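Local coordinates for uncharacterized protein (PDB 4O5J) that probably mediates attachment of Helicobacter pylori to host tissue by binding sialic acid-bearing glycans through its extracellular adhesion domain, at residues K151-K154 and L155-L159; Y236-Y240 and A241-N245. All blocks are in the same frame, centred on the assembly; numbering follows the deposited sequence.

How the interactions relate
Both contacts are local, each made within one continuous run of chain, and both fall in the N-terminal adhesion domain. Interaction 1 lies inside helix 146-163, whereas interaction 2 marks the place where the loop after strand 234-235 turns into helix 241-268. Their centres are about 19 Å apart and their nearest atoms about 8 Å, so they do not touch. Helix 193-209 joins them indirectly: Lys151, Met152, Leu155 and Asp158 rest on it from one contact, Pro237 and Phe243 from the other. Helix 82-101 also meets both, through Trp98 beside Met152 and Ala156 and through Phe97 beside Phe243. Interaction 1 adds a Lys154-Asp158 salt bridge to ordinary helix bonding; interaction 2 combines a carbonyl-bound amide with a proline-aromatic contact.

Interaction 1: K151-K154 and L155-L159; sequences KMKK and LAEDL
Leu155 sends its backbone N to Lys151 O, the first of four i to i+4 bonds that carry helix 146-163 through this turn. Leu155 CG lies 3.5 Å from Lys151 O, and the branched side chain also meets Gln202 of helix 193-209. Ala156 bonds through N to Met152 O at 2.8 Å; its small methyl group suits a buried side where Trp98 of helix 82-101 touches both residues. Glu157 repeats the bond to Lys153 O, and its carboxylate reaches back so that OE2 stands 3.4 Å from Lys153 CE. Lys153 NZ stays 4.5 Å from Glu157 OE2 and bonds a glycerol, probably from the crystallisation liquor. Asp158 closes the series with N on Lys154 O at 2.8 Å. Its OD2 accepts Lys154 NZ at 3.1 Å on the syn lone pair, a salt bridge reached by a lysine chain that starts anti to its own N (chi1 166°) and bends at chi2 (63°). A water donates to Glu157 OE1 at 3.0 Å and weakly accepts from Lys154 NZ. The Lys154 ammonium thus pairs directly with the carboxylate four residues on and loosely, through water, with that of Glu157; these opposite charges would probably favour the ionised forms.

Interaction 2: Y236-Y240 and A241-N245; sequences YPTQY and AVFNN
Asn244 reaches back from the first turn of helix 241-268 to bond Thr238 O through ND2 at 2.9 Å. The N-H is nearly straight (165°) and the acceptor lies in the amide plane, yet the donor stands above the carbonyl plane, 60° out of it, and so does not use a lone pair. With CG beside the backbone N (chi1 -62°), the amide turns back over the preceding turn, Asn244 OD1 lying 3.3 Å from Thr238 CA. A short amide suits this place, since it can donate to the loop without carrying a charge.

Beside it, Pro237 CB sits over one face of the Phe243 ring, 3.9 Å from the centroid, in a CH-pi contact. The compact proline lays this methylene on the flat aromatic, while Thr238 CG2 approaches the same ring obliquely at 4.0 Å from Phe243 CE2.

Backbone bonds hold these groups in place. Asn244 N bonds Tyr240 O at 3.0 Å, opening the helix behind Tyr240 at the N-cap position, and Tyr240 N returns to Pro237 O at 2.9 Å, closing the 3-10 turn. Farther out, Ile207 of helix 193-209 touches both Pro237 and Phe243, Phe97 meets the Phe243 ring, and Tyr240 OH bonds Ser233 OG.

Asn244 is therefore tied to the loop by both main chain and side chain. This double grip, alongside the proline-aromatic contact, links the 3-10 turn to the helix at several points, probably restrains how one leads into the other, and gives Thr238 O a donor from above its carbonyl plane.

Interaction 1: K151-K154 and L155-L159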
ATOM      1  N   LYS A 151       8.206   4.174 -25.944  1.00 29.10           N
ATOM      2  CA  LYS A 151       7.056   4.312 -25.057  1.00 28.75           C
ATOM      3  C   LYS A 151       7.408   4.112 -23.573  1.00 32.01           C
ATOM      4  O   LYS A 151       6.956   4.883 -22.713  1.00 33.75           O
ATOM      5  CB  LYS A 151       5.940   3.344 -25.456  1.00 38.59           C
ATOM      6  CG  LYS A 151       5.361   3.612 -26.863  1.00 44.70           C
ATOM      7  CD  LYS A 151       3.993   2.950 -27.148  1.00 55.02           C
ATOM      8  CE  LYS A 151       4.053   1.441 -27.119  1.00 67.07           C
ATOM      9  NZ  LYS A 151       2.650   0.890 -27.096  1.00 86.47           N
ATOM     10  N   MET A 152       8.202   3.078 -23.263  1.00 33.64           N
ATOM     11  CA  MET A 152       8.563   2.842 -21.854  1.00 30.49           C
ATOM     12  C   MET A 152       9.386   3.998 -21.329  1.00 32.46           C
ATOM     13  O   MET A 152       9.072   4.561 -20.251  1.00 34.75           O
ATOM     14  CB  MET A 152       9.373   1.551 -21.694  1.00 28.39           C
ATOM     15  CG  MET A 152       8.577   0.288 -22.012  1.00 30.64           C
ATOM     16  SD  MET A 152       9.659  -1.195 -21.821  1.00 33.14           S
ATOM     17  CE  MET A 152       8.475  -2.471 -22.234  1.00 30.03           C
ATOM     18  N   LYS A 153      10.439   4.331 -22.065  1.00 30.95           N
ATOM     19  CA  LYS A 153      11.364   5.415 -21.638  1.00 31.01           C
ATOM     20  C   LYS A 153      10.584   6.732 -21.373  1.00 35.46           C
ATOM     21  O   LYS A 153      10.810   7.426 -20.375  1.00 34.71           O
ATOM     22  CB  LYS A 153      12.424   5.630 -22.710  1.00 28.86           C
ATOM     23  CG  LYS A 153      13.475   6.653 -22.318  1.00 27.49           C
ATOM     24  CD  LYS A 153      14.292   6.217 -21.036  1.00 22.61           C
ATOM     25  CE  LYS A 153      15.505   7.080 -20.943  1.00 26.74           C
ATOM     26  NZ  LYS A 153      16.398   6.709 -19.762  1.00 28.40           N
ATOM     27  N   LYS A 154       9.644   7.071 -22.259  1.00 32.80           N
ATOM     28  CA  LYS A 154       8.866   8.281 -22.088  1.00 30.72           C
ATOM     29  C   LYS A 154       8.042   8.213 -20.786  1.00 35.38           C
ATOM     30  O   LYS A 154       8.062   9.167 -19.965  1.00 36.40           O
ATOM     31  CB  LYS A 154       7.961   8.499 -23.338  1.00 28.26           C
ATOM     32  CG  LYS A 154       6.863   9.512 -23.185  1.00 38.83           C
ATOM     33  CD  LYS A 154       7.327  10.892 -22.942  1.00 51.23           C
ATOM     34  CE  LYS A 154       6.129  11.932 -23.136  1.00 65.59           C
ATOM     35  NZ  LYS A 154       6.652  13.225 -22.523  1.00 62.99           N
ATOM     36  N   LEU A 155       7.341   7.100 -20.568  1.00 33.24           N
ATOM     37  CA  LEU A 155       6.591   6.917 -19.305  1.00 35.70           C
ATOM     38  C   LEU A 155       7.515   7.033 -18.089  1.00 32.66           C
ATOM     39  O   LEU A 155       7.147   7.699 -17.086  1.00 34.27           O
ATOM     40  CB  LEU A 155       5.864   5.593 -19.282  1.00 31.24           C
ATOM     41  CG  LEU A 155       4.651   5.495 -20.207  1.00 33.81           C
ATOM     42  CD1 LEU A 155       4.186   4.050 -20.338  1.00 31.70           C
ATOM     43  CD2 LEU A 155       3.508   6.428 -19.730  1.00 38.55           C
ATOM     44  N   ALA A 156       8.710   6.433 -18.174  1.00 30.93           N
ATOM     45  CA  ALA A 156       9.671   6.467 -17.059  1.00 33.40           C
ATOM     46  C   ALA A 156      10.108   7.898 -16.771  1.00 35.03           C
ATOM     47  O   ALA A 156      10.200   8.309 -15.596  1.00 33.22           O
ATOM     48  CB  ALA A 156      10.889   5.574 -17.330  1.00 25.51           C
ATOM     49  N   GLU A 157      10.398   8.658 -17.822  1.00 34.41           N
ATOM     50  CA  GLU A 157      10.753  10.081 -17.657  1.00 31.58           C
ATOM     51  C   GLU A 157       9.621  10.881 -17.087  1.00 37.68           C
ATOM     52  O   GLU A 157       9.853  11.699 -16.190  1.00 43.57           O
ATOM     53  CB  GLU A 157      11.222  10.678 -18.973  1.00 23.96           C
ATOM     54  CG  GLU A 157      12.587  10.131 -19.376  1.00 31.11           C
ATOM     55  CD  GLU A 157      12.871  10.372 -20.883  1.00 45.18           C
ATOM     56  OE1 GLU A 157      11.923  10.779 -21.633  1.00 45.30           O
ATOM     57  OE2 GLU A 157      14.048  10.158 -21.331  1.00 41.57           O
ATOM     58  N   ASP A 158       8.388  10.643 -17.555  1.00 38.04           N
ATOM     59  CA  ASP A 158       7.228  11.373 -17.015  1.00 36.86           C
ATOM     60  C   ASP A 158       7.052  11.059 -15.517  1.00 41.06           C
ATOM     61  O   ASP A 158       6.773  11.943 -14.695  1.00 41.77           O
ATOM     62  CB  ASP A 158       5.943  11.030 -17.780  1.00 39.40           C
ATOM     63  CG  ASP A 158       5.950  11.579 -19.197  1.00 57.27           C
ATOM     64  OD1 ASP A 158       5.124  11.142 -20.043  1.00 59.26           O
ATOM     65  OD2 ASP A 158       6.818  12.448 -19.488  1.00 62.25           O
ATOM     66  N   LEU A 159       7.188   9.786 -15.163  1.00 37.74           N
ATOM     67  CA  LEU A 159       7.020   9.374 -13.768  1.00 37.23           C
ATOM     68  C   LEU A 159       8.130  10.010 -12.921  1.00 36.51           C
ATOM     69  O   LEU A 159       7.861  10.532 -11.820  1.00 40.48           O
ATOM     70  CB  LEU A 159       7.047   7.839 -13.639  1.00 34.46           C
ATOM     71  CG  LEU A 159       6.829   7.282 -12.251  1.00 30.61           C
ATOM     72  CD1 LEU A 159       5.517   7.804 -11.652  1.00 29.54           C
ATOM     73  CD2 LEU A 159       6.857   5.748 -12.337  1.00 32.55           C
TER
HETATM   74  O   HOH W   1       9.871  12.912 -21.529  1.00 71.26           O

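Interaction 2: Y236-Y240 and A241-N245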
ATOM      1  N   TYR A 236      11.097 -13.474 -18.300  1.00 30.28           N
ATOM      2  CA  TYR A 236      10.183 -12.320 -18.420  1.00 30.89           C
ATOM      3  C   TYR A 236       9.963 -11.724 -17.035  1.00 31.34           C
ATOM      4  O   TYR A 236       9.941 -12.434 -16.043  1.00 34.34           O
ATOM      5  CB  TYR A 236       8.841 -12.728 -19.031  1.00 27.81           C
ATOM      6  CG  TYR A 236       9.026 -13.387 -20.333  1.00 35.14           C
ATOM      7  CD1 TYR A 236       9.368 -12.640 -21.455  1.00 33.59           C
ATOM      8  CD2 TYR A 236       8.920 -14.790 -20.477  1.00 43.73           C
ATOM      9  CE1 TYR A 236       9.548 -13.262 -22.734  1.00 40.33           C
ATOM     10  CE2 TYR A 236       9.138 -15.403 -21.726  1.00 48.13           C
ATOM     11  CZ  TYR A 236       9.439 -14.602 -22.834  1.00 47.20           C
ATOM     12  OH  TYR A 236       9.696 -15.180 -24.036  1.00 60.34           O
ATOM     13  N   PRO A 237       9.800 -10.412 -16.966  1.00 31.28           N
ATOM     14  CA  PRO A 237       9.599  -9.750 -15.660  1.00 28.79           C
ATOM     15  C   PRO A 237       8.491 -10.381 -14.825  1.00 33.36           C
ATOM     16  O   PRO A 237       8.578 -10.374 -13.600  1.00 36.21           O
ATOM     17  CB  PRO A 237       9.236  -8.302 -16.057  1.00 26.17           C
ATOM     18  CG  PRO A 237       9.983  -8.119 -17.337  1.00 33.89           C
ATOM     19  CD  PRO A 237       9.939  -9.452 -18.086  1.00 32.65           C
ATOM     20  N   THR A 238       7.443 -10.888 -15.485  1.00 36.67           N
ATOM     21  CA  THR A 238       6.291 -11.453 -14.793  1.00 33.20           C
ATOM     22  C   THR A 238       6.685 -12.780 -14.075  1.00 37.08           C
ATOM     23  O   THR A 238       5.875 -13.363 -13.388  1.00 39.60           O
ATOM     24  CB  THR A 238       5.138 -11.753 -15.736  1.00 28.42           C
ATOM     25  OG1 THR A 238       5.670 -12.340 -16.887  1.00 46.21           O
ATOM     26  CG2 THR A 238       4.441 -10.396 -16.159  1.00 28.21           C
ATOM     27  N   GLN A 239       7.925 -13.219 -14.238  1.00 34.40           N
ATOM     28  CA  GLN A 239       8.419 -14.406 -13.500  1.00 38.54           C
ATOM     29  C   GLN A 239       9.155 -13.988 -12.249  1.00 36.16           C
ATOM     30  O   GLN A 239       9.601 -14.841 -11.525  1.00 44.17           O
ATOM     31  CB  GLN A 239       9.360 -15.243 -14.355  1.00 39.94           C
ATOM     32  CG  GLN A 239       8.732 -15.851 -15.604  1.00 42.60           C
ATOM     33  CD  GLN A 239       7.407 -16.461 -15.304  1.00 66.35           C
ATOM     34  OE1 GLN A 239       7.335 -17.561 -14.796  1.00 67.59           O
ATOM     35  NE2 GLN A 239       6.333 -15.719 -15.589  1.00 83.36           N
ATOM     36  N   TYR A 240       9.317 -12.679 -11.980  1.00 35.37           N
ATOM     37  CA  TYR A 240      10.028 -12.241 -10.760  1.00 33.28           C
ATOM     38  C   TYR A 240       9.111 -11.568  -9.779  1.00 41.85           C
ATOM     39  O   TYR A 240       8.313 -10.666 -10.161  1.00 38.96           O
ATOM     40  CB  TYR A 240      11.170 -11.335 -11.123  1.00 27.75           C
ATOM     41  CG  TYR A 240      12.241 -12.033 -11.942  1.00 34.62           C
ATOM     42  CD1 TYR A 240      13.308 -12.718 -11.323  1.00 31.56           C
ATOM     43  CD2 TYR A 240      12.196 -12.028 -13.327  1.00 28.64           C
ATOM     44  CE1 TYR A 240      14.270 -13.341 -12.075  1.00 30.16           C
ATOM     45  CE2 TYR A 240      13.143 -12.678 -14.085  1.00 33.93           C
ATOM     46  CZ  TYR A 240      14.181 -13.323 -13.460  1.00 35.23           C
ATOM     47  OH  TYR A 240      15.129 -13.966 -14.237  1.00 31.79           O
ATOM     48  N   ALA A 241       9.178 -11.990  -8.511  1.00 38.19           N
ATOM     49  CA  ALA A 241       8.288 -11.487  -7.479  1.00 37.38           C
ATOM     50  C   ALA A 241       8.463  -9.973  -7.267  1.00 39.30           C
ATOM     51  O   ALA A 241       7.512  -9.271  -6.907  1.00 41.59           O
ATOM     52  CB  ALA A 241       8.485 -12.276  -6.130  1.00 34.15           C
ATOM     53  N   VAL A 242       9.678  -9.476  -7.441  1.00 35.60           N
ATOM     54  CA  VAL A 242       9.928  -8.060  -7.216  1.00 36.48           C
ATOM     55  C   VAL A 242       9.070  -7.266  -8.205  1.00 38.91           C
ATOM     56  O   VAL A 242       8.436  -6.290  -7.823  1.00 38.19           O
ATOM     57  CB  VAL A 242      11.402  -7.675  -7.341  1.00 33.74           C
ATOM     58  CG1 VAL A 242      11.934  -7.911  -8.743  1.00 30.60           C
ATOM     59  CG2 VAL A 242      11.596  -6.214  -6.918  1.00 30.78           C
ATOM     60  N   PHE A 243       9.016  -7.715  -9.459  1.00 36.21           N
ATOM     61  CA  PHE A 243       8.189  -7.079 -10.456  1.00 33.23           C
ATOM     62  C   PHE A 243       6.692  -7.244 -10.150  1.00 37.03           C
ATOM     63  O   PHE A 243       5.944  -6.239 -10.085  1.00 35.33           O
ATOM     64  CB  PHE A 243       8.484  -7.585 -11.834  1.00 33.92           C
ATOM     65  CG  PHE A 243       7.596  -6.938 -12.916  1.00 36.67           C
ATOM     66  CD1 PHE A 243       7.878  -5.670 -13.410  1.00 35.71           C
ATOM     67  CD2 PHE A 243       6.437  -7.592 -13.376  1.00 32.41           C
ATOM     68  CE1 PHE A 243       7.037  -5.085 -14.368  1.00 32.51           C
ATOM     69  CE2 PHE A 243       5.632  -7.040 -14.301  1.00 33.27           C
ATOM     70  CZ  PHE A 243       5.927  -5.781 -14.816  1.00 34.80           C
ATOM     71  N   ASN A 244       6.234  -8.475  -9.979  1.00 32.56           N
ATOM     72  CA  ASN A 244       4.843  -8.727  -9.747  1.00 34.12           C
ATOM     73  C   ASN A 244       4.320  -8.004  -8.510  1.00 34.17           C
ATOM     74  O   ASN A 244       3.240  -7.408  -8.546  1.00 40.15           O
ATOM     75  CB  ASN A 244       4.586 -10.218  -9.622  1.00 34.01           C
ATOM     76  CG  ASN A 244       4.935 -10.965 -10.898  1.00 42.80           C
ATOM     77  OD1 ASN A 244       4.897 -10.379 -11.996  1.00 42.29           O
ATOM     78  ND2 ASN A 244       5.323 -12.213 -10.778  1.00 38.03           N
ATOM     79  N   ASN A 245       5.060  -8.089  -7.404  1.00 36.59           N
ATOM     80  CA  ASN A 245       4.597  -7.500  -6.175  1.00 36.02           C
ATOM     81  C   ASN A 245       4.474  -5.949  -6.329  1.00 39.66           C
ATOM     82  O   ASN A 245       3.502  -5.359  -5.892  1.00 31.76           O
ATOM     83  CB  ASN A 245       5.524  -7.832  -5.028  1.00 29.17           C
ATOM     84  CG  ASN A 245       5.258  -9.229  -4.472  1.00 37.94           C
ATOM     85  OD1 ASN A 245       4.561 -10.038  -5.086  1.00 39.25           O
ATOM     86  ND2 ASN A 245       5.816  -9.503  -3.292  1.00 43.26           N
TER